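Local coordinates for protein anopheles gambiae adenosine kinase (Anopheles gambiae, PDB 3LOO) that phosphorylates adenosine to AMP, probably drawing the phosphate from ATP, as a member of the pfkB family of carbohydrate kinases, at residues Met63-Tyr66 with Gln67-Glu71; Asp109-Ala112 with Arg113-Glu116; Gln219-Lys222 with Asn223-Glu226; Ile243-Ala246 with Lys247-Tyr251. All coordinates share one frame; numbering follows the deposited sequence.

Interaction 1 (Met63-Tyr66 with Gln67-Glu71); sequences MPMY and QELIE
Pro-64, Met-65 and Tyr-66 offer their carbonyls in turn to the amides of Glu-68, Leu-69 and Ile-70, the i to i+4 pattern by which the alpha-helix 64-73 gets under way. Just ahead of these bonds a water joins the chain to itself: it donates to Met-63 O (2.6 Å) and accepts from Gln-67 N (2.8 Å), standing in for a direct bond across four residues. Pro-64 O then takes Glu-68 N over 3.4 Å, a weak bond. OE1 of Glu-68 forms a salt bridge with Lys-47 and a hydrogen bond with Tyr-48 OH. Met-65 contributes more. Its O receives Leu-69 N at 2.8 Å, while its own CG rests 4.2 Å from Leu-69 CG. From CG anti to the backbone N (chi1 -172°) the chain is extended to the sulfur, and a turn at chi3 (45°) brings CE over the rim of one face of the Tyr-66 ring. That ring belongs to the side of the helix turned to the sheet, where it meets Ile-36 and Thr-138, and its OH is hydrogen-bonded to Cys-151 O. At the backbone, Tyr-66 O accepts Ile-70 N at 3.0 Å. The same oxygen is also covered by a methyl group, for Ile-70 CD1 folds back to 3.3 Å from Tyr-66 O.

Interaction 2 (Asp109-Ala112 with Arg113-Glu116); sequences DEYA and RILE
Glu-110 O is shared by two amides of the next turn: Ile-114 N reaches it at 3.2 Å on a nearly straight path (162°), and Arg-113 N adds a weak, strongly bent bond. Two further rungs of the helix follow, Leu-115 N to Tyr-111 O and Glu-116 N to Ala-112 O, the latter 2.9 Å long and close to linear. Asp-109 starts the helix as its N-cap. OD1 of Asp-109 takes Ala-112 N at 2.9 Å, while OD2 is held by Thr-136 N, so each carboxylate oxygen has a backbone N-H and the group's rotation is fixed. Beside this cap, Arg-113 CG presses to 3.3 Å from Asp-109 O, with a first torsion of -18° that is nearly eclipsed; the rest of the chain bends at chi3. Farther round, Ile-114 CD1 approaches Tyr-111 CD1 at 4.3 Å, meeting the ring obliquely. Tyr-77 holds that tyrosine twice, by a hydrogen bond between the two hydroxyls and by an edge-to-face packing of the rings. The whole belongs to the crossover unit of strand 100-107, helix 110-122 and strand 125-131: Ala-112, Leu-115 and Glu-116 lie on strand 125-131, while Tyr-111, Ile-114 and Leu-115 reach Leu-34 of strand 33-39.

Interaction 3 (Gln219-Lys222 with Asn223-Glu226); sequences QFYK and NNLE
Asn-223 sets its side chain across that of Lys-222 at the start of the short helix 222-228, just after Tyr-221 has broken away from helix 216-220 and become the N-cap residue of the new one. Asn-224 comes next, its CB 4.0 Å from Tyr-221 CB, so that the tyrosine is flanked at its root, while its ring carries Phe-220 CB over the centre of one face. Leu-225 follows with the first helical bond: its N donates to Tyr-221 O over 3.1 Å. Its CB also crowds Lys-222 O, at 3.2 Å. Glu-226 N repeats the pattern one step on, bonding to Lys-222 O at 3.0 Å, and its side chain brings CD to 3.7 Å from Lys-222 CE. The charged ends stop short of a salt bridge, Lys-222 NZ standing 4.3 Å from Glu-226 OE2. Bent at chi2 and chi4, the lysine gives its NZ to Glu-248 O in a hydrogen bond and makes a cation-pi contact with Phe-249. The junction thus lies between two helices. Helix 187-203 receives Tyr-221, Asn-224 and Leu-225 on Phe-187 and Phe-191, with Tyr-221 OH bonded to Thr-188, and helix 239-248 lies against Gln-219.

Interaction 4 (Ile243-Ala246 with Lys247-Tyr251); sequences IALA and KEFNY
Ala-246, Lys-247 and Leu-245 carry most of this contact, in which helix 239-248 ends in a Schellman motif. Ala-246 supplies the carbonyl at its centre: Tyr-251 N reaches Ala-246 O over 2.9 Å in an almost linear bond (175°). Asn-250, with positive phi, turns the chain back and gives its N to Lys-247 O at 3.1 Å. Ala-246 CB meanwhile lies 3.9 Å from Tyr-251 CD2, the tyrosine ring coming obliquely across the small residue. Leu-245 works beside it. Its first torsion is fully extended (chi1 180°), which carries CD2 over one face of Phe-249, 4.2 Å from the ring centroid, as a CH-pi contact. The same atom, Leu-245 CD2, touches Tyr-251 CE2 at 4.1 Å, so one methyl touches both aromatic rings. Lys-247 runs alongside Ile-243, pointing the same way; its N bonds to Ile-243 O and its NZ comes 3.8 Å from Ile-243 CG2, the ammonium also forming a long, weak ion pair with Glu-254. Near the same turn a water donates both to Ala-244 O and to Glu-248 OE2 (2.6 Å). The chemistry is that of a helix C-terminus: two amides from beyond the helix serve late carbonyls, apolar groups close over the turn, and Lys-222, its NZ hydrogen-bonded to Glu-248 O, probably offsets the partial negative charge there.

Followed from the N terminus, the four contacts come in series, none nesting in or crossing another, and each closes no more than a turn or so of helix. Interaction 1 forms on helix 64-73, against the five-stranded sheet; interaction 2 opens helix 110-122, which packs on strand 125-131 of the nine-stranded sheet and also reaches strand 33-39 of the five-stranded one. Despite the intervening chain they meet, Ile-70 CD1 lying 3.8 Å from Tyr-111 OH. Interactions 3 and 4 make a second pair, in which helix 222-228 leans on the end of helix 239-248 with Glu-226 CG 3.5 Å from Phe-249 CZ. Interactions 2 and 4 lie on opposite sides of the chain's centre.

Interaction 1 (Met63-Tyr66 with Gln67-Glu71)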
loop_
_atom_site.group_PDB
_atom_site.type_symbol
_atom_site.label_atom_id
_atom_site.label_comp_id
_atom_site.label_asym_id
_atom_site.label_seq_id
_atom_site.Cartn_x
_atom_site.Cartn_y
_atom_site.Cartn_z
ATOM N N MET A 63 22.339 6.343 0.417
ATOM C CA MET A 63 21.965 7.709 0.748
ATOM C C MET A 63 22.375 8.782 -0.264
ATOM O O MET A 63 21.597 9.716 -0.494
ATOM C CB MET A 63 22.450 8.102 2.140
ATOM C CG MET A 63 21.743 7.388 3.293
ATOM S SD MET A 63 19.936 7.286 3.198
ATOM C CE MET A 63 19.635 6.202 4.599
ATOM N N PRO A 64 23.602 8.680 -0.835
ATOM C CA PRO A 64 24.021 9.688 -1.816
ATOM C C PRO A 64 23.218 9.647 -3.095
ATOM O O PRO A 64 23.318 10.559 -3.911
ATOM C CB PRO A 64 25.505 9.329 -2.090
ATOM C CG PRO A 64 25.945 8.637 -0.793
ATOM C CD PRO A 64 24.738 7.803 -0.449
ATOM N N MET A 65 22.435 8.592 -3.290
ATOM C CA MET A 65 21.660 8.462 -4.527
ATOM C C MET A 65 20.551 9.517 -4.685
ATOM O O MET A 65 20.256 9.959 -5.814
ATOM C CB MET A 65 21.084 7.055 -4.616
ATOM C CG MET A 65 20.428 6.737 -5.925
ATOM S SD MET A 65 19.641 5.112 -5.933
ATOM C CE MET A 65 18.769 5.095 -4.336
ATOM N N TYR A 66 19.932 9.911 -3.563
ATOM C CA TYR A 66 18.800 10.876 -3.592
ATOM C C TYR A 66 19.220 12.254 -4.186
ATOM O O TYR A 66 18.634 12.726 -5.185
ATOM C CB TYR A 66 18.118 10.956 -2.203
ATOM C CG TYR A 66 17.592 9.575 -1.797
ATOM C CD1 TYR A 66 16.425 9.065 -2.369
ATOM C CD2 TYR A 66 18.316 8.755 -0.932
ATOM C CE1 TYR A 66 15.952 7.799 -2.031
ATOM C CE2 TYR A 66 17.864 7.488 -0.599
ATOM C CZ TYR A 66 16.683 7.019 -1.152
ATOM O OH TYR A 66 16.227 5.780 -0.852
ATOM N N GLN A 67 20.280 12.851 -3.643
ATOM C CA GLN A 67 20.780 14.129 -4.177
ATOM C C GLN A 67 21.242 13.990 -5.630
ATOM O O GLN A 67 21.035 14.908 -6.446
ATOM C CB GLN A 67 21.927 14.653 -3.323
ATOM C CG GLN A 67 22.457 16.008 -3.751
ATOM C CD GLN A 67 23.760 16.394 -3.060
ATOM O OE1 GLN A 67 24.130 15.831 -2.025
ATOM N NE2 GLN A 67 24.459 17.374 -3.626
ATOM N N GLU A 68 21.867 12.851 -5.953
ATOM C CA GLU A 68 22.318 12.592 -7.301
ATOM C C GLU A 68 21.154 12.534 -8.283
ATOM O O GLU A 68 21.250 13.072 -9.402
ATOM C CB GLU A 68 23.152 11.312 -7.340
ATOM C CG GLU A 68 23.683 10.957 -8.706
ATOM C CD GLU A 68 24.709 9.826 -8.692
ATOM O OE1 GLU A 68 25.087 9.288 -7.609
ATOM O OE2 GLU A 68 25.131 9.472 -9.796
ATOM N N LEU A 69 20.050 11.889 -7.871
ATOM C CA LEU A 69 18.825 11.875 -8.682
ATOM C C LEU A 69 18.292 13.305 -8.890
ATOM O O LEU A 69 17.916 13.676 -9.995
ATOM C CB LEU A 69 17.706 11.009 -8.052
ATOM C CG LEU A 69 17.946 9.505 -7.916
ATOM C CD1 LEU A 69 16.773 8.851 -7.175
ATOM C CD2 LEU A 69 18.162 8.860 -9.274
ATOM N N ILE A 70 18.261 14.087 -7.822
ATOM C CA ILE A 70 17.739 15.442 -7.902
ATOM C C ILE A 70 18.660 16.284 -8.805
ATOM O O ILE A 70 18.208 16.823 -9.799
ATOM C CB ILE A 70 17.591 16.062 -6.496
ATOM C CG1 ILE A 70 16.538 15.313 -5.675
ATOM C CG2 ILE A 70 17.272 17.579 -6.573
ATOM C CD1 ILE A 70 16.837 15.358 -4.158
ATOM N N GLU A 71 19.955 16.310 -8.490
ATOM C CA GLU A 71 20.922 17.205 -9.146
ATOM C C GLU A 71 21.322 16.818 -10.557
ATOM O O GLU A 71 21.527 17.681 -11.387
ATOM C CB GLU A 71 22.187 17.358 -8.292
ATOM C CG GLU A 71 22.033 18.350 -7.155
ATOM C CD GLU A 71 23.201 18.310 -6.180
ATOM O OE1 GLU A 71 24.255 17.715 -6.520
ATOM O OE2 GLU A 71 23.064 18.850 -5.047
HETATM O O HOH W 1 21.411 12.180 -1.173
#

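Interaction 2 (Asp109-Ala112 with Arg113-Glu116)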
loop_
_atom_site.group_PDB
_atom_site.type_symbol
_atom_site.label_atom_id
_atom_site.label_comp_id
_atom_site.label_asym_id
_atom_site.label_seq_id
_atom_site.Cartn_x
_atom_site.Cartn_y
_atom_site.Cartn_z
ATOM N N ASP A 109 9.443 19.550 7.738
ATOM C CA ASP A 109 10.327 19.993 6.676
ATOM C C ASP A 109 9.536 20.286 5.441
ATOM O O ASP A 109 8.319 20.153 5.473
ATOM C CB ASP A 109 11.447 18.968 6.408
ATOM C CG ASP A 109 10.931 17.568 6.112
ATOM O OD1 ASP A 109 9.730 17.402 5.851
ATOM O OD2 ASP A 109 11.741 16.624 6.117
ATOM N N GLU A 110 10.192 20.704 4.367
ATOM C CA GLU A 110 9.479 21.007 3.132
ATOM C C GLU A 110 8.816 19.758 2.534
ATOM O O GLU A 110 7.779 19.874 1.909
ATOM C CB GLU A 110 10.405 21.527 2.036
ATOM C CG GLU A 110 11.214 22.727 2.325
ATOM C CD GLU A 110 11.994 23.129 1.095
ATOM O OE1 GLU A 110 13.189 22.810 1.019
ATOM O OE2 GLU A 110 11.371 23.692 0.169
ATOM N N TYR A 111 9.477 18.603 2.658
ATOM C CA TYR A 111 8.969 17.371 2.054
ATOM C C TYR A 111 7.657 17.007 2.692
ATOM O O TYR A 111 6.771 16.584 1.991
ATOM C CB TYR A 111 9.968 16.197 2.193
ATOM C CG TYR A 111 11.138 16.226 1.232
ATOM C CD1 TYR A 111 11.238 17.190 0.220
ATOM C CD2 TYR A 111 12.151 15.268 1.328
ATOM C CE1 TYR A 111 12.309 17.185 -0.680
ATOM C CE2 TYR A 111 13.192 15.240 0.447
ATOM C CZ TYR A 111 13.279 16.203 -0.553
ATOM O OH TYR A 111 14.359 16.164 -1.405
ATOM N N ALA A 112 7.540 17.161 4.024
ATOM C CA ALA A 112 6.285 16.871 4.699
ATOM C C ALA A 112 5.135 17.772 4.201
ATOM O O ALA A 112 4.007 17.290 4.105
ATOM C CB ALA A 112 6.414 16.958 6.223
ATOM N N ARG A 113 5.406 19.048 3.875
ATOM C CA ARG A 113 4.305 19.943 3.377
ATOM C C ARG A 113 3.855 19.572 1.990
ATOM O O ARG A 113 2.683 19.733 1.684
ATOM C CB ARG A 113 4.656 21.439 3.318
ATOM C CG ARG A 113 5.815 21.870 4.109
ATOM C CD ARG A 113 6.075 23.382 3.964
ATOM N NE ARG A 113 5.009 24.117 4.605
ATOM C CZ ARG A 113 5.047 24.482 5.873
ATOM N NH1 ARG A 113 4.029 25.143 6.413
ATOM N NH2 ARG A 113 6.106 24.182 6.586
ATOM N N ILE A 114 4.776 19.120 1.124
ATOM C CA ILE A 114 4.348 18.594 -0.170
ATOM C C ILE A 114 3.364 17.418 0.017
ATOM O O ILE A 114 2.314 17.363 -0.656
ATOM C CB ILE A 114 5.555 18.149 -1.069
ATOM C CG1 ILE A 114 6.401 19.361 -1.522
ATOM C CG2 ILE A 114 5.060 17.368 -2.287
ATOM C CD1 ILE A 114 7.892 19.023 -1.735
ATOM N N LEU A 115 3.698 16.486 0.928
ATOM C CA LEU A 115 2.841 15.299 1.193
ATOM C C LEU A 115 1.492 15.735 1.811
ATOM O O LEU A 115 0.435 15.360 1.352
ATOM C CB LEU A 115 3.552 14.319 2.137
ATOM C CG LEU A 115 4.841 13.689 1.589
ATOM C CD1 LEU A 115 5.290 12.569 2.530
ATOM C CD2 LEU A 115 4.647 13.161 0.138
ATOM N N GLU A 116 1.560 16.517 2.865
ATOM C CA GLU A 116 0.372 17.067 3.514
ATOM C C GLU A 116 -0.602 17.740 2.557
ATOM O O GLU A 116 -1.795 17.441 2.535
ATOM C CB GLU A 116 0.832 18.120 4.486
ATOM C CG GLU A 116 0.946 17.662 5.878
ATOM C CD GLU A 116 -0.185 18.164 6.696
ATOM O OE1 GLU A 116 -0.194 17.947 7.936
ATOM O OE2 GLU A 116 -1.074 18.777 6.080
#

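Interaction 3 (Gln219-Lys222 with Asn223-Glu226)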
loop_
_atom_site.group_PDB
_atom_site.type_symbol
_atom_site.label_atom_id
_atom_site.label_comp_id
_atom_site.label_asym_id
_atom_site.label_seq_id
_atom_site.Cartn_x
_atom_site.Cartn_y
_atom_site.Cartn_z
ATOM N N GLN A 219 9.910 -12.273 3.185
ATOM C CA GLN A 219 11.289 -12.678 3.372
ATOM C C GLN A 219 11.869 -12.163 4.674
ATOM O O GLN A 219 12.681 -12.852 5.268
ATOM C CB GLN A 219 12.164 -12.199 2.221
ATOM C CG GLN A 219 11.922 -12.994 0.981
ATOM C CD GLN A 219 12.314 -12.257 -0.267
ATOM O OE1 GLN A 219 12.970 -11.210 -0.194
ATOM N NE2 GLN A 219 11.900 -12.782 -1.431
ATOM N N PHE A 220 11.502 -10.943 5.091
ATOM C CA PHE A 220 12.099 -10.323 6.293
ATOM C C PHE A 220 11.282 -10.544 7.578
ATOM O O PHE A 220 11.819 -10.519 8.692
ATOM C CB PHE A 220 12.216 -8.804 6.104
ATOM C CG PHE A 220 13.391 -8.335 5.241
ATOM C CD1 PHE A 220 14.129 -9.206 4.423
ATOM C CD2 PHE A 220 13.706 -6.983 5.214
ATOM C CE1 PHE A 220 15.174 -8.735 3.604
ATOM C CE2 PHE A 220 14.752 -6.488 4.370
ATOM C CZ PHE A 220 15.493 -7.379 3.571
ATOM N N TYR A 221 9.965 -10.702 7.437
ATOM C CA TYR A 221 9.088 -10.667 8.622
ATOM C C TYR A 221 8.088 -11.825 8.551
ATOM O O TYR A 221 6.851 -11.640 8.669
ATOM C CB TYR A 221 8.348 -9.312 8.709
ATOM C CG TYR A 221 9.171 -8.110 8.365
ATOM C CD1 TYR A 221 10.227 -7.675 9.194
ATOM C CD2 TYR A 221 8.867 -7.352 7.217
ATOM C CE1 TYR A 221 10.994 -6.539 8.866
ATOM C CE2 TYR A 221 9.583 -6.215 6.917
ATOM C CZ TYR A 221 10.653 -5.826 7.718
ATOM O OH TYR A 221 11.354 -4.702 7.353
ATOM N N LYS A 222 8.618 -13.026 8.324
ATOM C CA LYS A 222 7.755 -14.175 8.081
ATOM C C LYS A 222 6.852 -14.451 9.281
ATOM O O LYS A 222 5.638 -14.678 9.121
ATOM C CB LYS A 222 8.572 -15.424 7.764
ATOM C CG LYS A 222 7.718 -16.549 7.266
ATOM C CD LYS A 222 7.869 -17.749 8.153
ATOM C CE LYS A 222 6.868 -18.821 7.778
ATOM N NZ LYS A 222 7.481 -20.161 7.855
ATOM N N ASN A 223 7.436 -14.467 10.473
ATOM C CA ASN A 223 6.653 -14.747 11.660
ATOM C C ASN A 223 5.594 -13.666 12.005
ATOM O O ASN A 223 4.503 -13.999 12.476
ATOM C CB ASN A 223 7.551 -15.100 12.852
ATOM C CG ASN A 223 8.220 -16.484 12.682
ATOM O OD1 ASN A 223 7.692 -17.368 12.009
ATOM N ND2 ASN A 223 9.376 -16.653 13.280
ATOM N N ASN A 224 5.922 -12.399 11.766
ATOM C CA ASN A 224 4.964 -11.297 11.940
ATOM C C ASN A 224 3.743 -11.525 11.071
ATOM O O ASN A 224 2.607 -11.368 11.516
ATOM C CB ASN A 224 5.586 -9.948 11.552
ATOM C CG ASN A 224 6.562 -9.417 12.586
ATOM O OD1 ASN A 224 6.665 -9.908 13.707
ATOM N ND2 ASN A 224 7.262 -8.390 12.212
ATOM N N LEU A 225 4.007 -11.895 9.831
ATOM C CA LEU A 225 3.005 -12.195 8.858
ATOM C C LEU A 225 2.091 -13.327 9.337
ATOM O O LEU A 225 0.849 -13.222 9.290
ATOM C CB LEU A 225 3.709 -12.602 7.588
ATOM C CG LEU A 225 3.191 -12.112 6.256
ATOM C CD1 LEU A 225 2.488 -10.773 6.385
ATOM C CD2 LEU A 225 4.390 -12.041 5.303
ATOM N N GLU A 226 2.711 -14.400 9.820
ATOM C CA GLU A 226 2.004 -15.505 10.413
ATOM C C GLU A 226 1.151 -15.056 11.599
ATOM O O GLU A 226 0.014 -15.504 11.718
ATOM C CB GLU A 226 2.995 -16.569 10.906
ATOM C CG GLU A 226 3.619 -17.394 9.805
ATOM C CD GLU A 226 4.143 -18.733 10.331
ATOM O OE1 GLU A 226 4.923 -18.728 11.313
ATOM O OE2 GLU A 226 3.712 -19.775 9.805
#

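Interaction 4 (Ile243-Ala246 with Lys247-Tyr251)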
loop_
_atom_site.group_PDB
_atom_site.type_symbol
_atom_site.label_atom_id
_atom_site.label_comp_id
_atom_site.label_asym_id
_atom_site.label_seq_id
_atom_site.Cartn_x
_atom_site.Cartn_y
_atom_site.Cartn_z
ATOM N N ILE A 243 4.328 -15.412 -4.797
ATOM C CA ILE A 243 5.424 -16.420 -4.948
ATOM C C ILE A 243 6.471 -16.295 -3.834
ATOM O O ILE A 243 6.842 -17.293 -3.201
ATOM C CB ILE A 243 6.028 -16.331 -6.374
ATOM C CG1 ILE A 243 4.958 -16.799 -7.356
ATOM C CG2 ILE A 243 7.412 -17.095 -6.497
ATOM C CD1 ILE A 243 5.202 -16.369 -8.842
ATOM N N ALA A 244 6.892 -15.064 -3.532
ATOM C CA ALA A 244 7.801 -14.845 -2.439
ATOM C C ALA A 244 7.232 -15.390 -1.116
ATOM O O ALA A 244 7.946 -16.053 -0.338
ATOM C CB ALA A 244 8.149 -13.327 -2.336
ATOM N N LEU A 245 5.946 -15.162 -0.860
ATOM C CA LEU A 245 5.324 -15.682 0.353
ATOM C C LEU A 245 5.320 -17.231 0.392
ATOM O O LEU A 245 5.622 -17.843 1.422
ATOM C CB LEU A 245 3.887 -15.142 0.508
ATOM C CG LEU A 245 3.096 -15.608 1.740
ATOM C CD1 LEU A 245 1.904 -14.716 1.967
ATOM C CD2 LEU A 245 2.537 -17.007 1.502
ATOM N N ALA A 246 4.933 -17.821 -0.728
ATOM C CA ALA A 246 4.902 -19.267 -0.928
ATOM C C ALA A 246 6.264 -19.935 -0.636
ATOM O O ALA A 246 6.297 -20.978 0.021
ATOM C CB ALA A 246 4.444 -19.588 -2.342
ATOM N N LYS A 247 7.361 -19.321 -1.068
ATOM C CA LYS A 247 8.721 -19.803 -0.711
ATOM C C LYS A 247 8.943 -19.778 0.802
ATOM O O LYS A 247 9.360 -20.778 1.356
ATOM C CB LYS A 247 9.840 -18.991 -1.376
ATOM C CG LYS A 247 9.695 -18.793 -2.901
ATOM C CD LYS A 247 10.210 -19.972 -3.724
ATOM C CE LYS A 247 10.029 -19.728 -5.245
ATOM N NZ LYS A 247 10.866 -18.567 -5.694
ATOM N N GLU A 248 8.647 -18.654 1.472
ATOM C CA GLU A 248 8.905 -18.561 2.919
ATOM C C GLU A 248 8.054 -19.499 3.746
ATOM O O GLU A 248 8.445 -19.907 4.845
ATOM C CB GLU A 248 8.765 -17.128 3.439
ATOM C CG GLU A 248 9.753 -16.121 2.844
ATOM C CD GLU A 248 11.211 -16.619 2.714
ATOM O OE1 GLU A 248 11.797 -17.070 3.717
ATOM O OE2 GLU A 248 11.768 -16.517 1.602
ATOM N N PHE A 249 6.865 -19.786 3.245
ATOM C CA PHE A 249 5.907 -20.642 3.916
ATOM C C PHE A 249 6.009 -22.082 3.418
ATOM O O PHE A 249 5.247 -22.930 3.850
ATOM C CB PHE A 249 4.473 -20.129 3.694
ATOM C CG PHE A 249 4.073 -19.008 4.617
ATOM C CD1 PHE A 249 2.934 -19.124 5.404
ATOM C CD2 PHE A 249 4.799 -17.823 4.666
ATOM C CE1 PHE A 249 2.528 -18.073 6.248
ATOM C CE2 PHE A 249 4.416 -16.773 5.520
ATOM C CZ PHE A 249 3.284 -16.898 6.308
ATOM N N ASN A 250 6.918 -22.334 2.478
ATOM C CA ASN A 250 7.247 -23.681 2.024
ATOM C C ASN A 250 6.095 -24.383 1.325
ATOM O O ASN A 250 5.838 -25.554 1.570
ATOM C CB ASN A 250 7.770 -24.533 3.193
ATOM C CG ASN A 250 9.088 -23.999 3.761
ATOM O OD1 ASN A 250 10.031 -23.662 3.011
ATOM N ND2 ASN A 250 9.159 -23.919 5.092
ATOM N N TYR A 251 5.417 -23.666 0.440
ATOM C CA TYR A 251 4.284 -24.241 -0.267
ATOM C C TYR A 251 4.703 -25.198 -1.358
ATOM O O TYR A 251 3.939 -26.073 -1.718
ATOM C CB TYR A 251 3.354 -23.144 -0.820
ATOM C CG TYR A 251 2.547 -22.461 0.259
ATOM C CD1 TYR A 251 2.515 -22.977 1.566
ATOM C CD2 TYR A 251 1.766 -21.327 -0.028
ATOM C CE1 TYR A 251 1.760 -22.374 2.558
ATOM C CE2 TYR A 251 0.986 -20.722 0.965
ATOM C CZ TYR A 251 1.003 -21.240 2.237
ATOM O OH TYR A 251 0.256 -20.640 3.209
HETATM O O HOH W 2 10.684 -15.578 -0.559
#